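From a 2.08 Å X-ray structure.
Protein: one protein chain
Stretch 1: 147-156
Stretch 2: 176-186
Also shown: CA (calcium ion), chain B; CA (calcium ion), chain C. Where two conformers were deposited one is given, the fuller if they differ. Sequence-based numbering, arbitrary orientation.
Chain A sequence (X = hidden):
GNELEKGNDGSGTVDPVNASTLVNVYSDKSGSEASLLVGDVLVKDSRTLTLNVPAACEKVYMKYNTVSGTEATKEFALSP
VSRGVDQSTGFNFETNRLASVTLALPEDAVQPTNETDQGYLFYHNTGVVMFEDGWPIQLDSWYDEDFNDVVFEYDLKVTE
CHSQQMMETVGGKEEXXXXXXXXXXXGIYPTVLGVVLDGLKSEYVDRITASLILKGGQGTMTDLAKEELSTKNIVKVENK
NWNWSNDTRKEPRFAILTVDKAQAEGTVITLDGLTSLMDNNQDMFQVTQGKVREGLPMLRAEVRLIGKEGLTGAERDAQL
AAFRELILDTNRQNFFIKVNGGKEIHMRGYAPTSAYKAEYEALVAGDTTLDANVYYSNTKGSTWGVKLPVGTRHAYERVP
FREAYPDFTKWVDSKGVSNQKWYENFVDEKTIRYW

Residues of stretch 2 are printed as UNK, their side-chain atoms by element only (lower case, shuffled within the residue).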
# COMPACT_ATOMS: atom_id res chain seq x y z
N PHE A 147 17.02 4.91 3.83
CA PHE A 147 15.66 4.36 3.63
C PHE A 147 15.13 4.55 2.20
O PHE A 147 13.94 4.80 2.01
CB PHE A 147 14.64 4.92 4.65
CG PHE A 147 14.70 4.15 5.96
CD1 PHE A 147 15.63 4.48 6.94
CD2 PHE A 147 13.85 3.06 6.18
CE1 PHE A 147 15.71 3.74 8.13
CE2 PHE A 147 13.92 2.33 7.37
CZ PHE A 147 14.86 2.66 8.33
N ASN A 148 16.00 4.40 1.19
CA ASN A 148 15.52 4.54 -0.19
C ASN A 148 15.94 3.33 -1.02
O ASN A 148 15.85 3.37 -2.24
CB ASN A 148 16.04 5.84 -0.82
CG ASN A 148 17.53 5.80 -0.99
OD1 ASN A 148 18.15 4.76 -0.76
ND2 ASN A 148 18.14 6.88 -1.43
N ASP A 149 16.44 2.26 -0.36
CA ASP A 149 16.95 1.05 -1.02
C ASP A 149 15.92 0.43 -1.93
O ASP A 149 16.28 -0.04 -3.02
CB ASP A 149 17.50 0.06 0.00
CG ASP A 149 18.60 0.74 0.83
OD1 ASP A 149 19.04 1.87 0.44
OD2 ASP A 149 19.00 0.17 1.86
N VAL A 150 14.64 0.46 -1.51
CA VAL A 150 13.48 0.11 -2.32
C VAL A 150 12.39 1.10 -1.92
O VAL A 150 12.05 1.24 -0.74
CB VAL A 150 12.96 -1.36 -2.30
CG1 VAL A 150 11.84 -1.54 -3.34
CG2 VAL A 150 14.08 -2.37 -2.57
N VAL A 151 11.90 1.85 -2.89
CA VAL A 151 10.85 2.84 -2.60
C VAL A 151 9.73 2.51 -3.55
O VAL A 151 9.95 2.49 -4.77
CB VAL A 151 11.31 4.31 -2.68
CG1 VAL A 151 10.18 5.28 -2.32
CG2 VAL A 151 12.53 4.57 -1.81
N PHE A 152 8.58 2.15 -3.01
CA PHE A 152 7.45 1.86 -3.88
C PHE A 152 6.17 2.38 -3.32
O PHE A 152 5.95 2.29 -2.13
CB PHE A 152 7.31 0.37 -4.20
CG PHE A 152 7.03 -0.58 -3.07
CD1 PHE A 152 8.08 -1.18 -2.37
CD2 PHE A 152 5.73 -1.00 -2.79
CE1 PHE A 152 7.84 -2.14 -1.39
CE2 PHE A 152 5.49 -1.95 -1.80
CZ PHE A 152 6.55 -2.53 -1.13
N GLU A 153 5.32 2.88 -4.20
CA GLU A 153 3.98 3.33 -3.84
C GLU A 153 3.01 2.22 -3.99
O GLU A 153 3.13 1.39 -4.89
CB GLU A 153 3.53 4.50 -4.73
CG GLU A 153 4.57 5.59 -4.90
CD GLU A 153 4.12 6.83 -5.65
OE1 GLU A 153 3.12 6.74 -6.40
OE2 GLU A 153 4.75 7.89 -5.46
N TYR A 154 1.99 2.20 -3.16
CA TYR A 154 0.98 1.17 -3.33
C TYR A 154 -0.37 1.80 -3.27
O TYR A 154 -0.54 2.86 -2.67
CB TYR A 154 1.09 0.06 -2.27
CG TYR A 154 0.62 0.48 -0.90
CD1 TYR A 154 -0.72 0.33 -0.52
CD2 TYR A 154 1.50 1.03 0.03
CE1 TYR A 154 -1.16 0.68 0.75
CE2 TYR A 154 1.07 1.37 1.31
CZ TYR A 154 -0.26 1.23 1.65
OH TYR A 154 -0.71 1.58 2.90
N ASP A 155 -1.34 1.08 -3.82
CA ASP A 155 -2.74 1.51 -3.80
C ASP A 155 -3.59 0.29 -3.70
O ASP A 155 -3.49 -0.60 -4.55
CB ASP A 155 -3.09 2.31 -5.06
CG ASP A 155 -4.40 3.06 -4.91
OD1 ASP A 155 -5.47 2.40 -4.93
OD2 ASP A 155 -4.35 4.29 -4.75
N LEU A 156 -4.44 0.24 -2.69
CA LEU A 156 -5.37 -0.86 -2.46
C LEU A 156 -6.80 -0.33 -2.45
O LEU A 156 -7.08 0.65 -1.78
CB LEU A 156 -5.06 -1.57 -1.12
CG LEU A 156 -3.97 -2.62 -1.15
CD1 LEU A 156 -3.31 -2.78 0.22
CD2 LEU A 156 -4.51 -3.96 -1.63
N UNK A 176 -10.64 -6.95 -5.14
CA UNK A 176 -9.47 -6.27 -4.62
C UNK A 176 -8.67 -5.82 -5.81
O UNK A 176 -8.41 -6.63 -6.71
c UNK A 176 -8.66 -7.22 -3.72
c UNK A 176 -7.48 -6.62 -3.00
c UNK A 176 -7.44 -7.11 -1.61
c UNK A 176 -6.15 -6.95 -3.69
N UNK A 177 -8.33 -4.54 -5.86
CA UNK A 177 -7.44 -4.00 -6.87
C UNK A 177 -6.21 -3.42 -6.15
O UNK A 177 -6.34 -2.48 -5.35
c UNK A 177 -7.99 -1.17 -9.55
c UNK A 177 -7.30 -2.39 -8.94
c UNK A 177 -8.12 -2.93 -7.75
c UNK A 177 -7.14 -3.47 -10.01
N UNK A 178 -5.03 -4.03 -6.42
CA UNK A 178 -3.76 -3.58 -5.88
C UNK A 178 -2.81 -3.11 -6.97
O UNK A 178 -2.58 -3.82 -7.94
c UNK A 178 -1.57 -4.47 -4.72
c UNK A 178 -1.40 -3.53 -3.56
c UNK A 178 -0.87 -5.76 -4.42
c UNK A 178 -3.06 -4.70 -5.08
N UNK A 179 -2.20 -1.93 -6.77
CA UNK A 179 -1.12 -1.49 -7.63
C UNK A 179 0.08 -1.35 -6.76
O UNK A 179 -0.04 -0.99 -5.58
o UNK A 179 -1.70 0.89 -7.64
c UNK A 179 -1.40 -0.23 -8.46
c UNK A 179 -2.44 -0.46 -9.54
N UNK A 180 1.24 -1.69 -7.31
CA UNK A 180 2.57 -1.55 -6.72
C UNK A 180 3.42 -0.84 -7.75
O UNK A 180 3.60 -1.38 -8.87
c UNK A 180 2.44 -3.80 -5.34
c UNK A 180 3.06 -5.18 -5.29
c UNK A 180 2.42 -3.18 -3.94
c UNK A 180 3.19 -2.92 -6.34
N UNK A 181 3.84 0.39 -7.44
CA UNK A 181 4.60 1.23 -8.38
C UNK A 181 5.99 1.50 -7.87
O UNK A 181 6.12 2.09 -6.81
o UNK A 181 1.65 3.31 -8.94
c UNK A 181 2.49 2.42 -9.18
o UNK A 181 2.22 1.37 -9.83
c UNK A 181 3.87 2.58 -8.61
N UNK A 182 7.02 1.09 -8.64
CA UNK A 182 8.43 1.30 -8.27
C UNK A 182 8.82 2.76 -8.45
O UNK A 182 8.92 3.25 -9.57
c UNK A 182 10.84 0.53 -8.45
c UNK A 182 8.98 -1.07 -8.98
c UNK A 182 9.42 0.38 -9.03
N UNK A 183 9.13 3.43 -7.34
CA UNK A 183 9.54 4.81 -7.41
C UNK A 183 11.07 4.90 -7.47
O UNK A 183 11.59 5.70 -8.23
c UNK A 183 9.12 7.93 -5.41
c UNK A 183 7.75 8.41 -3.40
c UNK A 183 9.77 6.58 -5.55
n UNK A 183 8.85 8.69 -2.68
n UNK A 183 7.86 8.00 -4.66
c UNK A 183 8.91 5.58 -6.22
n UNK A 183 6.55 8.56 -2.84
N UNK A 184 11.79 4.08 -6.69
CA UNK A 184 13.26 4.13 -6.69
C UNK A 184 13.85 2.84 -6.14
O UNK A 184 13.20 2.16 -5.34
c UNK A 184 13.75 5.31 -5.83
N UNK A 185 15.13 2.58 -6.49
CA UNK A 185 15.91 1.45 -5.98
C UNK A 185 17.30 2.01 -5.61
O UNK A 185 18.17 2.11 -6.46
c UNK A 185 15.97 0.21 -6.91
c UNK A 185 16.69 -0.95 -6.24
c UNK A 185 14.57 -0.22 -7.35
N UNK A 186 17.44 2.44 -4.36
CA UNK A 186 18.69 3.01 -3.85
C UNK A 186 19.65 1.98 -3.31
O UNK A 186 20.29 2.19 -2.30
CA CA B . 20.31 3.76 -0.55
CA CA C . 20.31 2.13 2.74
O HOH W 1 -6.00 0.13 -6.48
O HOH W 2 21.94 2.36 1.05
O HOH W 3 21.82 0.29 2.87
O HOH W 4 21.65 3.45 4.26

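Position 176 carries four side-chain carbons forked at the second, the pattern of leucine; one fork carbon lies 4.0 Å from CD2 of L156. It is L176. Position 177 repeats the forked four-carbon pattern, but the side chain stays 6.0 Å from stretch 1; this is L177, whose backbone O lies 3.5 Å from CA of L156. At 178 there are again four carbons forked at the second, and one branch tip packs 3.6 Å from CG of L156. The residue is L178.

Position 179 has three side-chain atoms, a first carbon bearing one oxygen and one carbon, with the oxygen 3.3 Å from CB of D155. Branching at CB with a hydroxyl identifies T179. Position 180 returns to four carbons forked at the second; a single tip carbon lies 3.9 Å from both CE2 of F152 and CB of Y154. This is L180. Position 181 has two carbons, the second carrying two oxygens, a short carboxylate; its CB is 4.3 Å from CB of E153. It is D181.

Position 182 shows three carbons, branched at the first, and its CA is 4.3 Å from CB of F152: V182. Position 183 has three carbons, a nitrogen, then a carbon with two more nitrogens, a guanidinium. The in-chain nitrogen and one terminal nitrogen each lie 3.2 Å from OE2 of E153, so R183 forms a salt bridge in which NE and NH2 both donate to that oxygen, at the guanidinium edge. Position 184 has one carbon, 4.1 Å from CB of V151; it is A184. Position 185 has three carbons branched at the first, and its CA lies 3.3 Å from O of D149: V185. Position 186 has no side-chain atoms, and its backbone N donates a hydrogen bond to O of N148 (2.8 Å, N-H...O angle 139°); it is G186.

The strands run antiparallel. Paired bonds join E153 with D181 (E153 N to D181 O and D181 N to E153 O, both 2.8 Å) and D155 with T179. Between V151 and F152 the register slips by one, a bulge at which O of V151 accepts from N of R183 (2.9 Å) and N of A184 (3.1 Å). F152, Y154 and L156 share one face with L178, L180 and V182, largely apolar; E153 and D155 share the other with D181 and T179. Beyond the strands, calcium B ties the stretches together: OD1 of D149 (2.5 Å) and O of G186 (2.4 Å) both bind it.

Stretch 2, residues 176-186: LLLTLDVRAVG
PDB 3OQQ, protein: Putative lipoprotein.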